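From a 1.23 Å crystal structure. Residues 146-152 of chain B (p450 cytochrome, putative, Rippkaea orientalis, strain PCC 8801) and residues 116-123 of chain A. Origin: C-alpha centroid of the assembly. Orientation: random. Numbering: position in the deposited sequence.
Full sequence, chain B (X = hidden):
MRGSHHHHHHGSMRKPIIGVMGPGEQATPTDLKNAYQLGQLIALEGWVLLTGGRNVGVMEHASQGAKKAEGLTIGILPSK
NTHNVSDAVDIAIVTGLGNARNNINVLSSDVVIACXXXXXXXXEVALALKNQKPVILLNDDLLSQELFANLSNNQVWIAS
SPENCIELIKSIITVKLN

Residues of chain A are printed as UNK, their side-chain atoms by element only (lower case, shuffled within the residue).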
# COMPACT_ATOMS: atom_id res chain seq x y z
N GLU B 146 -28.70 -9.42 -4.55
CA GLU B 146 -29.58 -8.26 -4.82
C GLU B 146 -28.80 -6.95 -4.58
O GLU B 146 -28.87 -6.00 -5.36
CB GLU B 146 -30.78 -8.41 -3.91
CG GLU B 146 -31.98 -7.67 -4.33
CD GLU B 146 -33.22 -8.24 -3.66
OE1 GLU B 146 -33.46 -7.84 -2.61
OE2 GLU B 146 -33.93 -9.12 -4.22
N LEU B 147 -28.05 -6.89 -3.51
CA LEU B 147 -27.30 -5.66 -3.19
C LEU B 147 -26.29 -5.32 -4.29
O LEU B 147 -26.26 -4.19 -4.75
CB LEU B 147 -26.58 -5.88 -1.87
CG LEU B 147 -25.63 -4.77 -1.44
CD1 LEU B 147 -26.36 -3.45 -1.25
CD2 LEU B 147 -24.91 -5.20 -0.21
N PHE B 148 -25.50 -6.30 -4.73
CA PHE B 148 -24.49 -6.02 -5.77
C PHE B 148 -25.14 -5.80 -7.13
O PHE B 148 -24.60 -5.00 -7.88
CB PHE B 148 -23.41 -7.10 -5.75
CG PHE B 148 -22.46 -6.89 -4.60
CD1 PHE B 148 -21.79 -5.68 -4.50
CD2 PHE B 148 -22.20 -7.90 -3.68
CE1 PHE B 148 -20.91 -5.48 -3.45
CE2 PHE B 148 -21.29 -7.69 -2.67
CZ PHE B 148 -20.63 -6.50 -2.59
N ALA B 149 -26.25 -6.46 -7.43
CA ALA B 149 -26.96 -6.17 -8.69
C ALA B 149 -27.38 -4.70 -8.68
O ALA B 149 -27.16 -3.99 -9.67
CB ALA B 149 -28.17 -7.08 -8.86
N ASN B 150 -27.92 -4.22 -7.56
CA ASN B 150 -28.37 -2.82 -7.47
C ASN B 150 -27.19 -1.86 -7.59
O ASN B 150 -27.25 -0.91 -8.41
CB ASN B 150 -29.12 -2.53 -6.18
CG ASN B 150 -29.51 -1.05 -6.15
OD1 ASN B 150 -29.07 -0.26 -5.29
ND2 ASN B 150 -30.31 -0.66 -7.14
N LEU B 151 -26.12 -2.08 -6.82
CA LEU B 151 -24.99 -1.13 -6.76
C LEU B 151 -24.15 -1.17 -8.02
O LEU B 151 -23.42 -0.23 -8.27
CB LEU B 151 -24.10 -1.44 -5.56
CG LEU B 151 -24.64 -1.08 -4.18
CD1 LEU B 151 -23.61 -1.49 -3.14
CD2 LEU B 151 -24.96 0.39 -4.05
N SER B 152 -24.26 -2.26 -8.81
CA SER B 152 -23.45 -2.38 -10.03
C SER B 152 -24.28 -2.08 -11.26
O SER B 152 -23.77 -2.29 -12.34
CB SER B 152 -22.83 -3.75 -10.13
OG SER B 152 -23.82 -4.74 -10.42
N UNK A 116 -24.49 7.73 3.61
CA UNK A 116 -24.88 7.31 2.25
C UNK A 116 -24.20 5.99 1.91
O UNK A 116 -23.56 5.34 2.70
N UNK A 117 -24.35 5.57 0.66
CA UNK A 117 -23.88 4.25 0.22
C UNK A 117 -23.31 4.41 -1.19
O UNK A 117 -23.63 5.34 -1.93
c UNK A 117 -26.02 3.55 -0.78
c UNK A 117 -24.48 1.77 0.20
c UNK A 117 -23.61 1.37 1.39
c UNK A 117 -25.02 3.22 0.30
N UNK A 118 -22.46 3.48 -1.53
CA UNK A 118 -21.86 3.33 -2.85
C UNK A 118 -20.85 2.22 -2.72
O UNK A 118 -20.61 1.68 -1.64
N UNK A 119 -20.22 1.85 -3.84
CA UNK A 119 -19.27 0.74 -3.78
C UNK A 119 -18.05 1.07 -2.92
O UNK A 119 -17.61 0.21 -2.16
c UNK A 119 -19.60 -0.24 -7.51
c UNK A 119 -20.29 -1.64 -5.62
c UNK A 119 -18.87 0.37 -5.20
c UNK A 119 -19.98 -0.22 -6.06
N UNK A 120 -17.45 2.24 -3.08
CA UNK A 120 -16.27 2.56 -2.26
C UNK A 120 -16.63 2.57 -0.76
O UNK A 120 -15.90 2.01 0.05
N UNK A 121 -17.78 3.12 -0.44
CA UNK A 121 -18.25 3.16 0.95
C UNK A 121 -18.46 1.74 1.49
O UNK A 121 -18.10 1.43 2.61
c UNK A 121 -20.03 4.10 2.49
o UNK A 121 -19.23 5.29 0.52
c UNK A 121 -19.52 4.00 1.05
N UNK A 122 -19.08 0.86 0.66
CA UNK A 122 -19.27 -0.53 1.09
C UNK A 122 -17.92 -1.15 1.42
O UNK A 122 -17.81 -1.94 2.38
c UNK A 122 -21.97 -2.35 0.98
c UNK A 122 -20.59 -2.64 0.43
c UNK A 122 -20.72 -3.63 -0.69
c UNK A 122 -19.98 -1.32 -0.03
N UNK A 123 -16.91 -0.94 0.57
CA UNK A 123 -15.58 -1.53 0.79
C UNK A 123 -15.03 -1.03 2.14
O UNK A 123 -14.46 -1.82 2.84
c UNK A 123 -14.56 -1.23 -0.32
o UNK A 123 -14.07 0.13 -0.31

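Position 116 carries no side-chain atoms, and its phi of 85° and psi of -173° would jam a CB against the carbonyl O of the residue before. The backbone alone calls for glycine: A:Gly116, which takes no part in the contact.

Position 117 has four carbons, forked at the first, with one arm two carbons long, on a CA-to-CB bond that points toward the B stretch; they reach B:Leu151. That beta-branched pattern is isoleucine. CG1 of A:Ile117 lies 4.5 Å from CD2 of B:Leu151.

Position 118 is bare again, and its CA approaches CD2 of B:Leu151 at 4.4 Å. With no side chain, it is A:Gly118. Here a CB would point away from the B stretch and would have room, so this contact does not by itself demand glycine. The residue is the N-cap of the helix that follows.

Position 119 shows four carbons forked at the second, touching B:Leu151 and the edge of the B:Phe148 ring. The fork is the signature of leucine. A:Leu119 leaves the backbone sideways, but with chi1 m and chi2 t its end comes nearer: CD2 sits 3.8 Å from CB of B:Leu151 and, near the ring plane, 4.5 Å from CE1 of B:Phe148.

Position 120 has no side chain and lies out of reach; it is A:Gly120.

Position 121 has one carbon bearing an oxygen and a second carbon. This is threonine, and A:Thr121 is out of reach of the B stretch.

Position 122 again holds four carbons forked at the second, on a CA-to-CB bond that points toward the B stretch; they touch B:Leu147, B:Phe148 and B:Leu151. This is A:Leu122, with chi1 t and chi2 p. Its CD2 packs 3.3 Å from CE1 of B:Phe148, a tight approach, and 4.4 Å from CD1 of B:Leu151, while CD1 lies 4.3 Å from CD2 of B:Leu147.

Position 123 has one carbon followed by one oxygen, a serine. A:Ser123 turns its OG to its own helix, donating to O of A:Gly120 at 2.6 Å, and makes no contact with the B stretch.

The contact is wholly apolar, with no hydrogen bond crossing it. The helix axes come no closer than 12.0 Å and run at 143°, so side chains fill the gap. B:Leu147 and B:Phe148 are neighbours, and B:Leu151 follows one turn later, so the three share one side of the helix; A:Leu119 and A:Leu122, three residues apart, answer from the other helix, and A:Ile117 adds to the patch from the loop before it. B:Leu151, the most covered residue, touches all three of these side chains. The rule is stripe against stripe: the OG of B:Ser152 donates to O of B:Phe148 at 2.7 Å and the OG of A:Ser123 to its own helix, so neither hydroxyl calls on the facing stretch.

Chain A, residues 116-123: GIGLGTLS
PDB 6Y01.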